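Local coordinates for protein methylxanthine N3-demethylase NdmB (Pseudomonas putida, PDB 6ICL) that catalyses the N3-demethylation of theobromine and related methylxanthines with NADH and O2, releasing formaldehyde, as a Rieske-type non-heme iron oxygenase, at residues D170-V175 with R293-Q298; P203-D208 with L304-R309. One frame throughout, in Å; residues are numbered along the deposited sequence.

Interaction 1: D170-V175 with R293-Q298; sequences DMQVIV and REKDNQ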
loop_
_atom_site.group_PDB
_atom_site.type_symbol
_atom_site.label_atom_id
_atom_site.label_comp_id
_atom_site.label_asym_id
_atom_site.label_seq_id
_atom_site.Cartn_x
_atom_site.Cartn_y
_atom_site.Cartn_z
ATOM N N ASP A 170 29.215 38.214 -5.749
ATOM C CA ASP A 170 28.027 38.885 -6.258
ATOM C C ASP A 170 26.869 37.931 -6.521
ATOM O O ASP A 170 25.772 38.395 -6.856
ATOM C CB ASP A 170 28.338 39.633 -7.552
ATOM C CG ASP A 170 29.192 40.861 -7.329
ATOM O OD1 ASP A 170 29.148 41.445 -6.222
ATOM O OD2 ASP A 170 29.908 41.234 -8.272
ATOM N N MET A 171 27.076 36.625 -6.396
ATOM C CA MET A 171 26.058 35.656 -6.777
ATOM C C MET A 171 25.722 34.750 -5.598
ATOM O O MET A 171 26.400 34.751 -4.568
ATOM C CB MET A 171 26.528 34.855 -7.997
ATOM C CG MET A 171 26.860 35.773 -9.179
ATOM S SD MET A 171 27.163 34.928 -10.735
ATOM C CE MET A 171 25.535 34.957 -11.470
ATOM N N GLN A 172 24.636 33.991 -5.730
ATOM C CA GLN A 172 24.277 33.025 -4.701
ATOM C C GLN A 172 24.029 31.663 -5.335
ATOM O O GLN A 172 23.563 31.566 -6.474
ATOM C CB GLN A 172 23.056 33.481 -3.885
ATOM C CG GLN A 172 21.782 33.707 -4.679
ATOM C CD GLN A 172 20.704 34.383 -3.853
ATOM O OE1 GLN A 172 20.488 35.594 -3.958
ATOM N NE2 GLN A 172 20.022 33.606 -3.015
ATOM N N VAL A 173 24.341 30.613 -4.571
ATOM C CA VAL A 173 24.386 29.247 -5.070
ATOM C C VAL A 173 23.253 28.426 -4.451
ATOM O O VAL A 173 22.898 28.613 -3.276
ATOM C CB VAL A 173 25.759 28.619 -4.767
ATOM C CG1 VAL A 173 25.850 27.171 -5.293
ATOM C CG2 VAL A 173 26.877 29.492 -5.326
ATOM N N ILE A 174 22.680 27.525 -5.258
ATOM C CA ILE A 174 21.812 26.437 -4.802
ATOM C C ILE A 174 22.462 25.134 -5.238
ATOM O O ILE A 174 22.641 24.905 -6.440
ATOM C CB ILE A 174 20.398 26.516 -5.397
ATOM C CG1 ILE A 174 19.679 27.801 -5.024
ATOM C CG2 ILE A 174 19.574 25.297 -4.961
ATOM C CD1 ILE A 174 18.461 28.078 -5.922
ATOM N N VAL A 175 22.814 24.286 -4.281
ATOM C CA VAL A 175 23.232 22.916 -4.554
ATOM C C VAL A 175 22.019 22.019 -4.304
ATOM O O VAL A 175 21.598 21.805 -3.160
ATOM C CB VAL A 175 24.431 22.499 -3.693
ATOM C CG1 VAL A 175 24.899 21.089 -4.082
ATOM C CG2 VAL A 175 25.564 23.508 -3.847
ATOM N N ARG A 293 23.257 32.292 -9.406
ATOM C CA ARG A 293 22.540 33.448 -9.909
ATOM C C ARG A 293 22.964 34.674 -9.115
ATOM O O ARG A 293 23.469 34.566 -7.996
ATOM C CB ARG A 293 21.025 33.253 -9.816
ATOM C CG ARG A 293 20.445 33.505 -8.413
ATOM C CD ARG A 293 19.045 32.946 -8.326
ATOM N NE ARG A 293 18.277 33.377 -7.156
ATOM C CZ ARG A 293 18.170 32.697 -6.014
ATOM N NH1 ARG A 293 18.817 31.550 -5.835
ATOM N NH2 ARG A 293 17.419 33.182 -5.032
ATOM N N GLU A 294 22.745 35.843 -9.712
ATOM C CA GLU A 294 23.012 37.101 -9.026
ATOM C C GLU A 294 22.035 37.280 -7.873
ATOM O O GLU A 294 20.860 36.922 -7.982
ATOM C CB GLU A 294 22.892 38.265 -10.013
ATOM C CG GLU A 294 24.029 38.310 -11.031
ATOM C CD GLU A 294 23.771 39.241 -12.201
ATOM O OE1 GLU A 294 22.749 39.972 -12.190
ATOM O OE2 GLU A 294 24.602 39.231 -13.140
ATOM N N LYS A 295 22.517 37.850 -6.770
ATOM C CA LYS A 295 21.686 37.955 -5.574
ATOM C C LYS A 295 20.424 38.745 -5.882
ATOM O O LYS A 295 20.471 39.735 -6.612
ATOM C CB LYS A 295 22.477 38.608 -4.442
ATOM C CG LYS A 295 23.798 37.907 -4.186
ATOM C CD LYS A 295 24.526 38.499 -2.994
ATOM C CE LYS A 295 25.685 37.614 -2.599
ATOM N NZ LYS A 295 26.207 37.890 -1.229
ATOM N N ASP A 296 19.258 38.284 -5.346
ATOM C CA ASP A 296 17.997 38.861 -5.810
ATOM C C ASP A 296 16.872 38.959 -4.784
ATOM O O ASP A 296 15.805 39.472 -5.142
ATOM C CB ASP A 296 17.490 38.082 -7.037
ATOM C CG ASP A 296 17.176 36.601 -6.730
ATOM O OD1 ASP A 296 17.301 36.163 -5.561
ATOM O OD2 ASP A 296 16.783 35.882 -7.680
ATOM N N ASN A 297 17.047 38.503 -3.548
ATOM C CA ASN A 297 15.969 38.467 -2.555
ATOM C C ASN A 297 14.749 37.656 -3.017
ATOM O O ASN A 297 13.639 37.847 -2.506
ATOM C CB ASN A 297 15.557 39.883 -2.149
ATOM C CG ASN A 297 16.683 40.623 -1.448
ATOM O OD1 ASN A 297 17.212 40.150 -0.435
ATOM N ND2 ASN A 297 17.083 41.766 -2.002
ATOM N N GLN A 298 14.928 36.724 -3.990
ATOM C CA GLN A 298 13.862 35.779 -4.292
ATOM C C GLN A 298 14.091 34.466 -3.549
ATOM O O GLN A 298 15.232 34.106 -3.240
ATOM C CB GLN A 298 13.777 35.492 -5.795
ATOM C CG GLN A 298 13.164 36.611 -6.615
ATOM C CD GLN A 298 11.886 37.143 -6.003
ATOM O OE1 GLN A 298 11.862 38.254 -5.476
ATOM N NE2 GLN A 298 10.822 36.358 -6.061
HETATM O O HOH W 1 21.130 30.224 -7.194
HETATM O O HOH W 2 17.511 35.286 -1.963
#
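Gln172 and Arg293 pair backbone to backbone: Gln172 N donates to Arg293 O (2.6 Å) and Arg293 N to Gln172 O (3.0 Å). Their side chains share one side of the sheet, where the Gln172 amide stacks on one face of the guanidinium, the planes 28° apart. Gln172 OE1 accepts from Asp296 N (3.3 Å). On the same side Ile174 CD1 meets Arg293 NH1; on the other, Met171, bent at chi3 (93°), brings CE 3.4 Å from Glu294 N. Here strand 171-181, outermost in this chain's seven-stranded sheet of the catalytic domain, pairs antiparallel with the end of strand 284-294; past it, Lys295 N reaches Asp170 O weakly. The stacked guanidinium is itself fixed: in a side-on salt bridge NE bonds Asp296 OD2 (3.0 Å) and NH2 bonds OD1, while NH1 forms a salt bridge with Asp300 and, through a water, reaches Gln172 O. Asp296 OD1 also accepts from Gln298 N (2.9 Å), closing an Asx turn. A leucine in place of Arg293 would probably leave the Asp296 and Asp300 carboxylates without their cationic mate and deprive the Gln172 amide of the flat group it stacks on. Beyond the turn, Gln298 NE2 bonds His54 of the second subunit.

Interaction 2: P203-D208 with L304-R309; sequences PGTLYD and LAFQKR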
loop_
_atom_site.group_PDB
_atom_site.type_symbol
_atom_site.label_atom_id
_atom_site.label_comp_id
_atom_site.label_asym_id
_atom_site.label_seq_id
_atom_site.Cartn_x
_atom_site.Cartn_y
_atom_site.Cartn_z
ATOM N N PRO A 203 6.889 22.554 -24.317
ATOM C CA PRO A 203 6.234 23.639 -25.079
ATOM C C PRO A 203 5.686 24.768 -24.214
ATOM O O PRO A 203 5.872 25.943 -24.555
ATOM C CB PRO A 203 5.118 22.912 -25.846
ATOM C CG PRO A 203 4.849 21.676 -25.061
ATOM C CD PRO A 203 6.186 21.270 -24.488
ATOM N N GLY A 204 5.037 24.464 -23.101
ATOM C CA GLY A 204 4.542 25.536 -22.262
ATOM C C GLY A 204 5.482 26.006 -21.168
ATOM O O GLY A 204 5.060 26.761 -20.285
ATOM N N THR A 205 6.741 25.599 -21.193
ATOM C CA THR A 205 7.651 25.894 -20.092
ATOM C C THR A 205 8.905 26.626 -20.521
ATOM O O THR A 205 9.349 27.533 -19.820
ATOM C CB THR A 205 8.050 24.590 -19.386
ATOM O OG1 THR A 205 6.870 23.952 -18.897
ATOM C CG2 THR A 205 8.963 24.874 -18.231
ATOM N N LEU A 206 9.512 26.236 -21.633
ATOM C CA LEU A 206 10.776 26.804 -22.080
ATOM C C LEU A 206 10.615 27.325 -23.504
ATOM O O LEU A 206 10.099 26.616 -24.377
ATOM C CB LEU A 206 11.889 25.757 -22.023
ATOM C CG LEU A 206 12.297 25.249 -20.646
ATOM C CD1 LEU A 206 13.356 24.186 -20.803
ATOM C CD2 LEU A 206 12.820 26.393 -19.830
ATOM N N TYR A 207 11.045 28.559 -23.737
ATOM C CA TYR A 207 11.077 29.100 -25.088
ATOM C C TYR A 207 12.311 28.583 -25.813
ATOM O O TYR A 207 13.406 28.552 -25.244
ATOM C CB TYR A 207 11.089 30.630 -25.051
ATOM C CG TYR A 207 11.212 31.287 -26.409
ATOM C CD1 TYR A 207 10.144 31.278 -27.306
ATOM C CD2 TYR A 207 12.388 31.936 -26.792
ATOM C CE1 TYR A 207 10.242 31.886 -28.545
ATOM C CE2 TYR A 207 12.496 32.550 -28.035
ATOM C CZ TYR A 207 11.416 32.521 -28.906
ATOM O OH TYR A 207 11.498 33.124 -30.147
ATOM N N ASP A 208 12.136 28.160 -27.070
ATOM C CA ASP A 208 13.270 27.716 -27.874
ATOM C C ASP A 208 13.831 28.902 -28.644
ATOM O O ASP A 208 13.164 29.411 -29.561
ATOM C CB ASP A 208 12.864 26.596 -28.830
ATOM C CG ASP A 208 14.047 26.037 -29.624
ATOM O OD1 ASP A 208 15.206 26.447 -29.378
ATOM O OD2 ASP A 208 13.821 25.170 -30.496
ATOM N N LEU A 304 14.414 26.294 -7.774
ATOM C CA LEU A 304 14.450 24.840 -7.725
ATOM C C LEU A 304 13.184 24.240 -8.313
ATOM O O LEU A 304 13.249 23.259 -9.064
ATOM C CB LEU A 304 14.605 24.369 -6.281
ATOM C CG LEU A 304 15.747 23.480 -5.820
ATOM C CD1 LEU A 304 16.831 23.350 -6.846
ATOM C CD2 LEU A 304 16.290 24.096 -4.541
ATOM N N ALA A 305 12.017 24.767 -7.919
ATOM C CA ALA A 305 10.772 24.196 -8.411
ATOM C C ALA A 305 10.639 24.372 -9.912
ATOM O O ALA A 305 10.063 23.510 -10.576
ATOM C CB ALA A 305 9.569 24.815 -7.707
ATOM N N PHE A 306 11.137 25.477 -10.468
ATOM C CA PHE A 306 11.042 25.618 -11.914
ATOM C C PHE A 306 11.901 24.575 -12.604
ATOM O O PHE A 306 11.451 23.934 -13.554
ATOM C CB PHE A 306 11.438 27.020 -12.365
ATOM C CG PHE A 306 11.413 27.178 -13.857
ATOM C CD1 PHE A 306 10.214 27.286 -14.522
ATOM C CD2 PHE A 306 12.585 27.146 -14.595
ATOM C CE1 PHE A 306 10.183 27.399 -15.893
ATOM C CE2 PHE A 306 12.563 27.261 -15.960
ATOM C CZ PHE A 306 11.366 27.390 -16.610
ATOM N N GLN A 307 13.125 24.347 -12.105
ATOM C CA GLN A 307 13.974 23.324 -12.705
ATOM C C GLN A 307 13.372 21.936 -12.528
ATOM O O GLN A 307 13.478 21.094 -13.429
ATOM C CB GLN A 307 15.392 23.386 -12.120
ATOM C CG GLN A 307 16.128 24.667 -12.434
ATOM C CD GLN A 307 16.340 24.850 -13.931
ATOM O OE1 GLN A 307 16.473 23.877 -14.685
ATOM N NE2 GLN A 307 16.348 26.099 -14.370
ATOM N N LYS A 308 12.730 21.671 -11.388
ATOM C CA LYS A 308 12.056 20.383 -11.242
ATOM C C LYS A 308 10.935 20.225 -12.265
ATOM O O LYS A 308 10.732 19.140 -12.817
ATOM C CB LYS A 308 11.505 20.212 -9.827
ATOM C CG LYS A 308 10.715 18.925 -9.673
ATOM C CD LYS A 308 10.177 18.705 -8.260
ATOM C CE LYS A 308 9.170 17.550 -8.251
ATOM N NZ LYS A 308 9.793 16.307 -8.769
ATOM N N ARG A 309 10.179 21.292 -12.515
ATOM C CA ARG A 309 9.130 21.216 -13.527
ATOM C C ARG A 309 9.701 20.825 -14.893
ATOM O O ARG A 309 9.150 19.968 -15.591
ATOM C CB ARG A 309 8.405 22.555 -13.599
ATOM C CG ARG A 309 7.342 22.621 -14.674
ATOM C CD ARG A 309 6.718 24.003 -14.689
ATOM N NE ARG A 309 5.717 24.133 -15.748
ATOM C CZ ARG A 309 5.173 25.288 -16.116
ATOM N NH1 ARG A 309 5.533 26.416 -15.511
ATOM N NH2 ARG A 309 4.280 25.318 -17.099
#
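Apolar contact comes from Leu206 and Thr205 meeting the far end of the Phe306 ring. Leu206 CD2 touches Phe306 CZ at 3.7 Å, at the ring edge, while Thr205 CG2 approaches Phe306 CE1 obliquely at the same 3.7 Å. Phe306 extends from the helix with CG anti to the backbone N (chi1 177°), which carries the ring out to the loop. Thr205 O lies at the ring edge, in its plane, 3.8 Å from Phe306 CZ, where the slightly positive ring hydrogens probably suit a carbonyl.

Polar groups meet without bonding. Arg309, extended from CG to NE, passes Thr205 in the opposite direction, with Thr205 OG1 over one face of the guanidinium, 3.4 Å from Arg309 NE, at an angle too poor for a hydrogen bond. That hydroxyl is bonded instead to Glu313, one turn further along the helix. Gly204 O stands 3.6 Å from Arg309 NH2.

The loop 203-208 follows helix 198-201 beside the iron held by His197, His202 and Asp314, the two-histidine, one-carboxylate site of a Rieske oxygenase; the Leu206 side chain is about 5 Å from the metal. The contact is surface packing of this loop on helix 300-319, which carries Asp314; Thr205 and Leu206 also rest on Val310, and Leu206 on Phe198. On its sheet-facing side the helix packs Leu304 on Ala176 of strand 171-181 and Gln307 on Ile291 of strand 284-294.

Interactions 1 and 2 have centres about 19 Å apart on the same side of the chain's centre. Their segments alternate along the chain: 170-175, then 203-208, 293-298 and 304-309. Strand 284-294 runs through the turn of interaction 1 into helix 300-319, which carries the second half of interaction 2, so one continuous strand-turn-helix unit takes part in both. They touch directly where Ile174 CG2 packs on Leu304 CD2 at 3.5 Å, joining strand 171-181 to the helix. Interaction 1 thus ties the sheet edge to the start of this helix, and interaction 2 packs the loop after helix 198-201 on the first half of the helix; the same helix also supplies Asp314, an iron ligand.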